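Glucuronan lyase A (Trichoderma reesei, PDB 2ZZJ) is an endo-acting lyase that probably cleaves the beta-1,4-linked polysaccharide glucuronan, and binds a calcium ion on its beta-jelly-roll fold. Local coordinates at residues I89-A94 / W106-M111; Y120-N125 / C133-V138; A37-Q42 / F216-Y221; G22-V27 / S54-N59. One frame throughout, in Å; residues are numbered along the deposited sequence.

Contact 1: residues I89-A94 / W106-M111; sequences IAQFIA and WMPSTM
I93 lies against P108 and W106, and its side chain is worth following outward. CB sits 3.9 Å from P108 CA, the two residues forming an antiparallel non-hydrogen-bonded pair. CG1, anti to the backbone N (chi1 -176°), comes 3.7 Å from P108 N and also meets the edge of the W106 indole close to its plane. CD1 finishes at the same rim, 3.8 Å from W106 CE3, where the two side chains cross at about a right angle. On the same face, Q91 reaches back with OE1 3.5 Å from P108 CB, while its NE2 is bonded to E55.

Between these pairs the register slips by one residue. F92 N gives a nearly straight bond to T110 O (2.8 Å), yet F92 O receives S109 N, so one residue faces two: a beta bulge. Beyond it, A94 and M107 exchange two backbone bonds, the one from A94 N to M107 O longer at 3.2 Å.

F92 turns to the other face, beside T110, and its ring stacks on F195 and meets Y70 and W160 edge-to-face. The hairpin of strands 86-95 and 106-115 lies in the middle of a sheet, with strand 192-197 pairing along 86-95 and strand 118-126 along 106-115.

Contact 2: residues Y120-N125 / C133-V138; sequences YSRYVN and CGRNIV
Y123 pairs with V138 and N125 with N136 through two backbone hydrogen bonds each, the strands running antiparallel at 165° with V124 and I137 forming the non-hydrogen-bonded pair between. The Y123 ring, started beside V138 by a CG set between the backbone N and the carbonyl carbon (chi1 52°), has V138 CB over one face, 3.8 Å from the ring centroid, in a CH-pi contact. The two V138 methyls diverge over the same face, CG1 toward the Y123 OH (3.6 Å) and CG2 toward Y123 CE1 (3.6 Å). The hydroxyl bonds E180. An alanine here would probably leave the E180 carboxylate without this hydroxyl and open a gap beside V138. N125 runs beside N136, its OD1 3.3 Å from N136 CB, while ND2 is held by A184 O.

The two strands form a beta hairpin within one sheet of the jelly roll, and the C133–C101 disulfide ties down the chain just ahead of its second strand.

On the opposite face V124 CG2 meets I137 CG1 at 4.1 Å, and I137 CG2 comes 3.7 Å from R122 NH2. I137 CD1 sits over the centre of the R135 guanidinium, which also makes a cation-pi contact with Y128. R122 NH1 and R135 NH1 stand 4.5 Å apart, like charges; R122 NE bonds S109 O, whereas the buried R135 NH1 has no polar partner.

Contact 3: residues A37-Q42 / F216-Y221; sequences ALKMTQ and FRQVWY
K39 lies over one face of the W220 indole, its aliphatic chain alongside the ring and pointing the same way. K39 CG stands 3.9 Å from the centroid of the five-membered ring, a CH-pi contact. With CG anti to the backbone N (chi1 -179°) and CD extended beyond it, CD comes 3.6 Å from W220 NE1. R75 makes a cation-pi contact with the same indole. An alanine in place of W220 would probably take the indole face away from the K39 methylenes and leave R75 without its aromatic partner. The F216 ring meets T41 obliquely, CE1 3.7 Å from T41 CB, while T41 OG1 bonds T23. Y221 takes M40 at about a right angle: M40 SD is 3.7 Å from Y221 CD2 and approaches the ring obliquely, a Met-aromatic contact.

Six backbone hydrogen bonds join the strands through the pairs L38–Y221, M40–V219 and Q42–R217. This is a regular antiparallel pairing in one sheet of the jelly-roll sandwich, between strands 174 residues apart. It runs up to the calcium site, where S36 and D222, next to A37 and Y221, bind the metal.

M40, Q42, R217 and V219 share a face that packs on L199 of the other sheet, and the Y221 hydroxyl reaches I89 O. On the K39 face, Q218 CG touches T41 CG2 at 4.0 Å. A bound citrate, probably from the crystallisation liquor, lies about 4 Å from the Q218 side chain.

Contact 4: residues G22-V27 / S54-N59; sequences GTVSEV and SEVDHN
V24 and V56 carry the apolar part of this contact. Their side chains meet obliquely, V24 CG1 3.9 Å from V56 CG1, and V24 CG2 rests 4.0 Å from E55 N and 4.1 Å from S54 CB. With V24 CG1 anti to its own backbone N (chi1 175°), the two methyls split the work, one taking the valine and the other the chain at S54 and E55. M40 and V16 also touch V24, and W13 and V197 touch V56.

No hydrogen bond joins the segments directly. S54 OG lies 3.4 Å from G22 CA and 3.6 Å from T23 O, but its bond goes to T41 O. The closeness suits a glycine, since a CB on G22 pointing toward S54 would fall about 2.3 Å from that hydroxyl.

Charge lies on the other side of strand 54-58, where E55 heads away from V24 and forms salt bridges with R17 and R196.

Strands 23-27 and 54-58 belong to different sheets and run at 59° to one another, their axes 6.8 Å apart at the closest, meeting through side chains instead of a backbone ladder. The two sheets come together here at an edge of the beta-sandwich, which is of the jelly-roll type.

How the contacts relate
Contacts 3 and 4 sit together, centres about 8 Å apart, and interlock along the chain: their segments alternate, 22-27, 37-42, 54-59, 216-221. Contacts 1 and 2 follow contact 4 in series, centres about 11 Å apart in one sheet, and both are nested within the long loop that contact 3 closes. Contact 2 lies across the chain's centre from contacts 3 and 4, about 27 and 26 Å away between centres. Contact 1 touches all three others: contact 2 through neighbouring strands 106-115 and 118-126, contacts 3 and 4 through one polar link each. Contact 3 ladders one sheet beside the calcium, contacts 1 and 2 the other, and contact 4 spans both.

Contact 1: residues I89-A94 / W106-M111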
# COMPACT_ATOMS: atom_id res chain seq x y z
N ILE A 89 -1.51 1.73 4.34
CA ILE A 89 -0.40 2.60 3.95
C ILE A 89 0.07 2.45 2.47
O ILE A 89 0.78 3.33 1.97
CB ILE A 89 0.82 2.52 4.90
CG1 ILE A 89 1.43 1.09 4.94
CG2 ILE A 89 0.44 2.99 6.35
CD1 ILE A 89 2.78 1.03 5.74
N ALA A 90 -0.30 1.34 1.82
CA ALA A 90 0.01 1.12 0.38
C ALA A 90 -0.94 0.08 -0.19
O ALA A 90 -1.46 -0.79 0.55
CB ALA A 90 1.46 0.63 0.20
N GLN A 91 -1.18 0.14 -1.50
CA GLN A 91 -2.04 -0.90 -2.09
C GLN A 91 -1.86 -0.99 -3.57
O GLN A 91 -1.54 0.03 -4.21
CB GLN A 91 -3.51 -0.64 -1.78
CG GLN A 91 -4.06 0.72 -2.20
CD GLN A 91 -5.61 0.76 -2.15
OE1 GLN A 91 -6.26 -0.27 -2.24
NE2 GLN A 91 -6.17 1.96 -1.99
N PHE A 92 -2.08 -2.20 -4.08
CA PHE A 92 -2.24 -2.43 -5.52
C PHE A 92 -3.70 -2.55 -5.81
O PHE A 92 -4.45 -3.25 -5.07
CB PHE A 92 -1.53 -3.71 -5.91
CG PHE A 92 -0.03 -3.62 -5.80
CD1 PHE A 92 0.73 -3.15 -6.90
CD2 PHE A 92 0.63 -3.99 -4.64
CE1 PHE A 92 2.12 -3.09 -6.83
CE2 PHE A 92 2.03 -3.90 -4.56
CZ PHE A 92 2.76 -3.44 -5.67
N ILE A 93 -4.13 -1.89 -6.88
CA ILE A 93 -5.55 -1.83 -7.19
C ILE A 93 -5.79 -1.60 -8.69
O ILE A 93 -5.15 -0.73 -9.33
CB ILE A 93 -6.26 -0.76 -6.29
CG1 ILE A 93 -7.80 -0.73 -6.52
CG2 ILE A 93 -5.61 0.64 -6.45
CD1 ILE A 93 -8.49 0.24 -5.60
N ALA A 94 -6.73 -2.38 -9.23
CA ALA A 94 -7.12 -2.27 -10.64
C ALA A 94 -8.61 -1.96 -10.75
O ALA A 94 -9.41 -2.46 -9.96
CB ALA A 94 -6.86 -3.56 -11.36
N TRP A 106 -13.66 -1.82 -8.97
CA TRP A 106 -12.31 -1.63 -8.43
C TRP A 106 -12.01 -2.76 -7.49
O TRP A 106 -12.82 -3.03 -6.59
CB TRP A 106 -12.22 -0.33 -7.66
CG TRP A 106 -12.23 0.85 -8.52
CD1 TRP A 106 -13.33 1.56 -8.93
CD2 TRP A 106 -11.10 1.50 -9.11
NE1 TRP A 106 -12.95 2.60 -9.74
CE2 TRP A 106 -11.58 2.60 -9.86
CE3 TRP A 106 -9.71 1.25 -9.08
CZ2 TRP A 106 -10.74 3.45 -10.57
CZ3 TRP A 106 -8.87 2.11 -9.78
CH2 TRP A 106 -9.39 3.20 -10.52
N MET A 107 -10.89 -3.45 -7.69
CA MET A 107 -10.49 -4.51 -6.80
C MET A 107 -9.07 -4.29 -6.33
O MET A 107 -8.13 -4.38 -7.13
CB MET A 107 -10.57 -5.88 -7.47
CG MET A 107 -10.58 -7.01 -6.50
SD MET A 107 -9.90 -8.52 -7.12
CE MET A 107 -8.12 -8.22 -7.01
N PRO A 108 -8.90 -3.98 -5.04
CA PRO A 108 -7.51 -4.02 -4.53
C PRO A 108 -7.04 -5.45 -4.42
O PRO A 108 -7.81 -6.35 -4.03
CB PRO A 108 -7.61 -3.40 -3.12
CG PRO A 108 -9.09 -3.56 -2.70
CD PRO A 108 -9.89 -3.56 -4.02
N SER A 109 -5.78 -5.69 -4.76
CA SER A 109 -5.21 -7.00 -4.52
C SER A 109 -4.35 -6.98 -3.26
O SER A 109 -4.86 -7.09 -2.12
CB SER A 109 -4.42 -7.51 -5.75
OG SER A 109 -3.41 -6.60 -6.18
N THR A 110 -3.04 -6.87 -3.45
CA THR A 110 -2.16 -6.81 -2.30
C THR A 110 -2.31 -5.44 -1.64
O THR A 110 -2.40 -4.40 -2.32
CB THR A 110 -0.70 -7.14 -2.68
OG1 THR A 110 -0.53 -8.58 -2.75
CG2 THR A 110 0.29 -6.60 -1.66
N MET A 111 -2.37 -5.45 -0.30
CA MET A 111 -2.49 -4.23 0.50
C MET A 111 -1.51 -4.31 1.64
O MET A 111 -1.16 -5.43 2.11
CB MET A 111 -3.92 -4.01 1.04
CG MET A 111 -5.00 -3.86 -0.05
SD MET A 111 -6.68 -3.82 0.67
CE MET A 111 -6.83 -2.08 0.94

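Contact 2: residues Y120-N125 / C133-V138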
# COMPACT_ATOMS: atom_id res chain seq x y z
N TYR A 120 0.69 -5.50 8.55
CA TYR A 120 -0.02 -6.59 7.91
C TYR A 120 0.08 -6.50 6.39
O TYR A 120 0.17 -5.39 5.84
CB TYR A 120 -1.51 -6.44 8.22
CG TYR A 120 -1.97 -7.02 9.54
CD1 TYR A 120 -3.07 -7.89 9.56
CD2 TYR A 120 -1.35 -6.68 10.74
CE1 TYR A 120 -3.53 -8.44 10.76
CE2 TYR A 120 -1.81 -7.22 11.96
CZ TYR A 120 -2.90 -8.10 11.94
OH TYR A 120 -3.37 -8.64 13.14
N SER A 121 -0.00 -7.62 5.69
CA SER A 121 -0.21 -7.55 4.24
C SER A 121 -1.10 -8.69 3.82
O SER A 121 -1.57 -9.45 4.67
CB SER A 121 1.11 -7.53 3.44
OG SER A 121 0.85 -7.18 2.08
N ARG A 122 -1.36 -8.78 2.52
CA ARG A 122 -2.20 -9.85 1.99
C ARG A 122 -1.95 -9.97 0.52
O ARG A 122 -1.34 -9.08 -0.07
CB ARG A 122 -3.67 -9.49 2.19
CG ARG A 122 -4.13 -8.36 1.33
CD ARG A 122 -5.56 -7.95 1.61
NE ARG A 122 -6.18 -7.49 0.39
CZ ARG A 122 -7.48 -7.28 0.23
NH1 ARG A 122 -7.96 -6.85 -0.92
NH2 ARG A 122 -8.33 -7.50 1.25
N TYR A 123 -2.38 -11.08 -0.08
CA TYR A 123 -2.53 -11.14 -1.51
C TYR A 123 -3.88 -11.80 -1.78
O TYR A 123 -4.47 -12.41 -0.87
CB TYR A 123 -1.39 -11.93 -2.17
CG TYR A 123 -1.12 -13.31 -1.59
CD1 TYR A 123 -1.77 -14.46 -2.10
CD2 TYR A 123 -0.23 -13.49 -0.56
CE1 TYR A 123 -1.52 -15.75 -1.57
CE2 TYR A 123 0.02 -14.76 -0.01
CZ TYR A 123 -0.63 -15.89 -0.53
OH TYR A 123 -0.35 -17.15 0.04
N VAL A 124 -4.34 -11.65 -3.02
CA VAL A 124 -5.64 -12.15 -3.46
C VAL A 124 -5.43 -13.07 -4.65
O VAL A 124 -4.64 -12.78 -5.54
CB VAL A 124 -6.57 -10.96 -3.84
CG1 VAL A 124 -7.91 -11.42 -4.32
CG2 VAL A 124 -6.77 -10.07 -2.61
N ASN A 125 -6.15 -14.19 -4.67
CA ASN A 125 -6.14 -15.05 -5.85
C ASN A 125 -7.54 -15.62 -6.08
O ASN A 125 -8.42 -15.53 -5.21
CB ASN A 125 -5.09 -16.16 -5.74
CG ASN A 125 -5.29 -17.03 -4.53
OD1 ASN A 125 -6.43 -17.39 -4.21
ND2 ASN A 125 -4.21 -17.39 -3.86
N CYS A 133 -17.53 -15.34 -9.11
CA CYS A 133 -16.87 -14.32 -8.27
C CYS A 133 -16.00 -14.89 -7.17
O CYS A 133 -15.53 -14.15 -6.31
CB CYS A 133 -17.89 -13.36 -7.66
SG CYS A 133 -18.69 -12.36 -8.89
N GLY A 134 -15.78 -16.20 -7.23
CA GLY A 134 -14.87 -16.90 -6.33
C GLY A 134 -13.50 -16.25 -6.33
O GLY A 134 -12.85 -16.14 -7.38
N ARG A 135 -13.11 -15.76 -5.16
CA ARG A 135 -11.76 -15.23 -4.90
C ARG A 135 -11.38 -15.53 -3.45
O ARG A 135 -12.25 -15.68 -2.60
CB ARG A 135 -11.70 -13.73 -5.18
CG ARG A 135 -12.17 -12.86 -4.04
CD ARG A 135 -11.76 -11.41 -4.23
NE ARG A 135 -12.51 -10.53 -3.33
CZ ARG A 135 -12.15 -9.29 -3.02
NH1 ARG A 135 -11.05 -8.76 -3.54
NH2 ARG A 135 -12.90 -8.57 -2.19
N ASN A 136 -10.08 -15.62 -3.19
CA ASN A 136 -9.55 -15.94 -1.88
C ASN A 136 -8.59 -14.82 -1.47
O ASN A 136 -7.81 -14.36 -2.28
CB ASN A 136 -8.83 -17.31 -1.93
CG ASN A 136 -8.49 -17.86 -0.54
OD1 ASN A 136 -7.47 -18.53 -0.36
ND2 ASN A 136 -9.35 -17.59 0.45
N ILE A 137 -8.69 -14.39 -0.22
CA ILE A 137 -7.82 -13.37 0.36
C ILE A 137 -6.94 -14.03 1.41
O ILE A 137 -7.44 -14.55 2.41
CB ILE A 137 -8.63 -12.21 0.99
CG1 ILE A 137 -9.55 -11.57 -0.06
CG2 ILE A 137 -7.70 -11.15 1.60
CD1 ILE A 137 -10.58 -10.53 0.50
N VAL A 138 -5.63 -14.04 1.17
CA VAL A 138 -4.69 -14.61 2.15
C VAL A 138 -4.05 -13.46 2.94
O VAL A 138 -3.25 -12.71 2.38
CB VAL A 138 -3.60 -15.45 1.48
CG1 VAL A 138 -2.60 -15.94 2.51
CG2 VAL A 138 -4.22 -16.64 0.70

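Contact 3: residues A37-Q42 / F216-Y221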
# COMPACT_ATOMS: atom_id res chain seq x y z
N ALA A 37 10.20 15.12 1.32
CA ALA A 37 9.39 13.90 1.45
C ALA A 37 7.92 14.28 1.27
O ALA A 37 7.60 15.47 1.16
CB ALA A 37 9.63 13.25 2.78
N LEU A 38 7.02 13.29 1.27
CA LEU A 38 5.60 13.56 1.16
C LEU A 38 4.94 13.32 2.48
O LEU A 38 5.27 12.35 3.15
CB LEU A 38 4.96 12.66 0.11
CG LEU A 38 5.44 12.91 -1.32
CD1 LEU A 38 4.85 11.88 -2.30
CD2 LEU A 38 5.09 14.34 -1.79
N LYS A 39 4.02 14.21 2.86
CA LYS A 39 3.22 14.05 4.08
C LYS A 39 1.77 13.81 3.68
O LYS A 39 1.19 14.60 2.93
CB LYS A 39 3.32 15.30 4.96
CG LYS A 39 2.52 15.18 6.26
CD LYS A 39 2.69 16.40 7.16
CE LYS A 39 2.13 17.65 6.48
NZ LYS A 39 1.93 18.71 7.56
N MET A 40 1.18 12.71 4.15
CA MET A 40 -0.22 12.40 3.90
C MET A 40 -0.97 12.54 5.22
O MET A 40 -0.51 12.03 6.25
CB MET A 40 -0.41 10.95 3.40
CG MET A 40 -0.10 10.72 1.91
SD MET A 40 1.55 11.21 1.48
CE MET A 40 1.73 10.26 -0.03
N THR A 41 -2.10 13.24 5.19
CA THR A 41 -2.96 13.33 6.40
C THR A 41 -4.40 12.99 6.08
O THR A 41 -4.87 13.15 4.92
CB THR A 41 -2.87 14.72 7.12
OG1 THR A 41 -3.72 15.67 6.46
CG2 THR A 41 -1.44 15.22 7.14
N GLN A 42 -5.10 12.47 7.09
CA GLN A 42 -6.55 12.27 6.99
C GLN A 42 -7.22 12.69 8.30
O GLN A 42 -6.61 12.61 9.37
CB GLN A 42 -6.91 10.82 6.67
CG GLN A 42 -6.98 10.53 5.15
CD GLN A 42 -8.18 11.28 4.53
OE1 GLN A 42 -9.11 11.67 5.25
NE2 GLN A 42 -8.16 11.48 3.20
N PHE A 216 -7.07 12.96 13.65
CA PHE A 216 -6.15 13.55 12.70
C PHE A 216 -4.91 12.66 12.61
O PHE A 216 -4.11 12.60 13.56
CB PHE A 216 -5.75 14.95 13.13
CG PHE A 216 -4.77 15.63 12.20
CD1 PHE A 216 -5.11 15.87 10.86
CD2 PHE A 216 -3.53 16.09 12.68
CE1 PHE A 216 -4.22 16.54 9.99
CE2 PHE A 216 -2.65 16.73 11.82
CZ PHE A 216 -2.99 16.94 10.47
N ARG A 217 -4.75 12.01 11.47
CA ARG A 217 -3.72 10.98 11.31
C ARG A 217 -2.69 11.44 10.30
O ARG A 217 -3.07 11.98 9.27
CB ARG A 217 -4.35 9.67 10.87
CG ARG A 217 -5.28 9.01 11.92
CD ARG A 217 -4.42 8.24 12.93
NE ARG A 217 -5.20 7.75 14.07
CZ ARG A 217 -4.77 6.80 14.90
NH1 ARG A 217 -3.58 6.21 14.71
NH2 ARG A 217 -5.57 6.40 15.91
N GLN A 218 -1.41 11.21 10.57
CA GLN A 218 -0.32 11.66 9.68
C GLN A 218 0.71 10.56 9.40
O GLN A 218 1.20 9.91 10.34
CB GLN A 218 0.43 12.85 10.26
CG GLN A 218 -0.47 13.98 10.82
CD GLN A 218 0.34 15.00 11.52
OE1 GLN A 218 0.43 15.00 12.75
NE2 GLN A 218 0.95 15.87 10.75
N VAL A 219 1.06 10.39 8.13
CA VAL A 219 2.06 9.40 7.70
C VAL A 219 2.91 10.08 6.61
O VAL A 219 2.34 10.76 5.74
CB VAL A 219 1.43 8.10 7.15
CG1 VAL A 219 2.59 7.09 6.74
CG2 VAL A 219 0.47 7.46 8.18
N TRP A 220 4.23 9.94 6.69
CA TRP A 220 5.16 10.50 5.71
C TRP A 220 5.68 9.37 4.82
O TRP A 220 5.73 8.21 5.26
CB TRP A 220 6.34 11.16 6.40
CG TRP A 220 6.01 12.44 7.12
CD1 TRP A 220 6.31 13.72 6.72
CD2 TRP A 220 5.28 12.57 8.33
NE1 TRP A 220 5.84 14.65 7.65
CE2 TRP A 220 5.21 13.95 8.64
CE3 TRP A 220 4.69 11.65 9.20
CZ2 TRP A 220 4.55 14.42 9.77
CZ3 TRP A 220 4.06 12.14 10.36
CH2 TRP A 220 3.99 13.50 10.62
N TYR A 221 6.06 9.70 3.57
CA TYR A 221 6.60 8.74 2.63
C TYR A 221 7.79 9.33 1.91
O TYR A 221 7.88 10.56 1.74
CB TYR A 221 5.56 8.41 1.55
CG TYR A 221 4.39 7.62 2.07
CD1 TYR A 221 4.39 6.22 1.97
CD2 TYR A 221 3.32 8.24 2.67
CE1 TYR A 221 3.28 5.45 2.46
CE2 TYR A 221 2.22 7.49 3.18
CZ TYR A 221 2.22 6.12 3.05
OH TYR A 221 1.11 5.44 3.50

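Contact 4: residues G22-V27 / S54-N59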
# COMPACT_ATOMS: atom_id res chain seq x y z
N GLY A 22 -8.61 15.25 3.59
CA GLY A 22 -7.22 14.75 3.45
C GLY A 22 -6.28 15.75 2.79
O GLY A 22 -6.71 16.61 2.00
N THR A 23 -4.99 15.65 3.12
CA THR A 23 -3.95 16.45 2.46
C THR A 23 -2.84 15.52 1.96
O THR A 23 -2.68 14.42 2.48
CB THR A 23 -3.35 17.55 3.38
OG1 THR A 23 -2.66 16.98 4.50
CG2 THR A 23 -4.46 18.51 3.89
N VAL A 24 -2.12 15.97 0.94
CA VAL A 24 -0.88 15.34 0.47
C VAL A 24 -0.01 16.52 0.08
O VAL A 24 -0.37 17.31 -0.82
CB VAL A 24 -1.08 14.45 -0.78
CG1 VAL A 24 0.26 13.92 -1.32
CG2 VAL A 24 -2.03 13.25 -0.50
N SER A 25 1.12 16.67 0.75
CA SER A 25 1.98 17.81 0.47
C SER A 25 3.45 17.45 0.53
O SER A 25 3.80 16.41 1.11
CB SER A 25 1.68 18.93 1.47
OG SER A 25 1.96 18.49 2.78
N GLU A 26 4.30 18.29 -0.06
CA GLU A 26 5.76 18.13 0.09
C GLU A 26 6.25 18.87 1.31
O GLU A 26 5.82 20.00 1.57
CB GLU A 26 6.50 18.68 -1.14
CG GLU A 26 6.03 18.12 -2.40
CD GLU A 26 6.75 18.69 -3.59
OE1 GLU A 26 7.33 19.80 -3.48
OE2 GLU A 26 6.73 18.03 -4.64
N VAL A 27 7.15 18.23 2.07
CA VAL A 27 7.73 18.83 3.26
C VAL A 27 9.24 18.67 3.19
O VAL A 27 9.74 17.81 2.45
CB VAL A 27 7.17 18.18 4.56
CG1 VAL A 27 5.64 18.32 4.61
CG2 VAL A 27 7.59 16.66 4.67
N SER A 54 -5.79 9.34 1.24
CA SER A 54 -4.82 10.39 0.88
C SER A 54 -3.62 9.65 0.25
O SER A 54 -2.78 9.12 0.96
CB SER A 54 -4.38 11.19 2.10
OG SER A 54 -5.38 12.07 2.55
N GLU A 55 -3.58 9.59 -1.08
CA GLU A 55 -2.67 8.67 -1.79
C GLU A 55 -2.05 9.35 -3.03
O GLU A 55 -2.60 10.35 -3.54
CB GLU A 55 -3.42 7.41 -2.28
CG GLU A 55 -3.85 6.42 -1.16
CD GLU A 55 -4.75 5.31 -1.67
OE1 GLU A 55 -5.59 5.57 -2.58
OE2 GLU A 55 -4.61 4.16 -1.18
N VAL A 56 -0.92 8.81 -3.47
CA VAL A 56 -0.37 9.14 -4.78
C VAL A 56 -0.29 7.87 -5.58
O VAL A 56 -0.03 6.79 -5.03
CB VAL A 56 0.99 9.83 -4.68
CG1 VAL A 56 0.80 11.22 -4.05
CG2 VAL A 56 2.00 8.95 -3.82
N ASP A 57 -0.57 7.97 -6.89
CA ASP A 57 -0.76 6.76 -7.72
C ASP A 57 0.35 6.66 -8.74
O ASP A 57 0.70 7.66 -9.40
CB ASP A 57 -2.07 6.78 -8.54
CG ASP A 57 -3.34 6.81 -7.69
OD1 ASP A 57 -3.24 6.74 -6.45
OD2 ASP A 57 -4.45 6.95 -8.32
N HIS A 58 0.90 5.46 -8.86
CA HIS A 58 1.76 5.10 -9.98
C HIS A 58 0.97 4.09 -10.78
O HIS A 58 0.83 2.95 -10.36
CB HIS A 58 3.06 4.46 -9.50
CG HIS A 58 3.92 3.92 -10.60
ND1 HIS A 58 4.53 4.74 -11.53
CD2 HIS A 58 4.30 2.66 -10.91
CE1 HIS A 58 5.24 4.01 -12.37
NE2 HIS A 58 5.11 2.74 -12.03
N ASN A 59 0.44 4.51 -11.92
CA ASN A 59 -0.50 3.63 -12.65
C ASN A 59 0.02 2.28 -13.08
O ASN A 59 -0.70 1.28 -13.04
CB ASN A 59 -1.10 4.40 -13.85
CG ASN A 59 -2.08 5.46 -13.41
OD1 ASN A 59 -2.70 5.33 -12.34
ND2 ASN A 59 -2.21 6.53 -14.20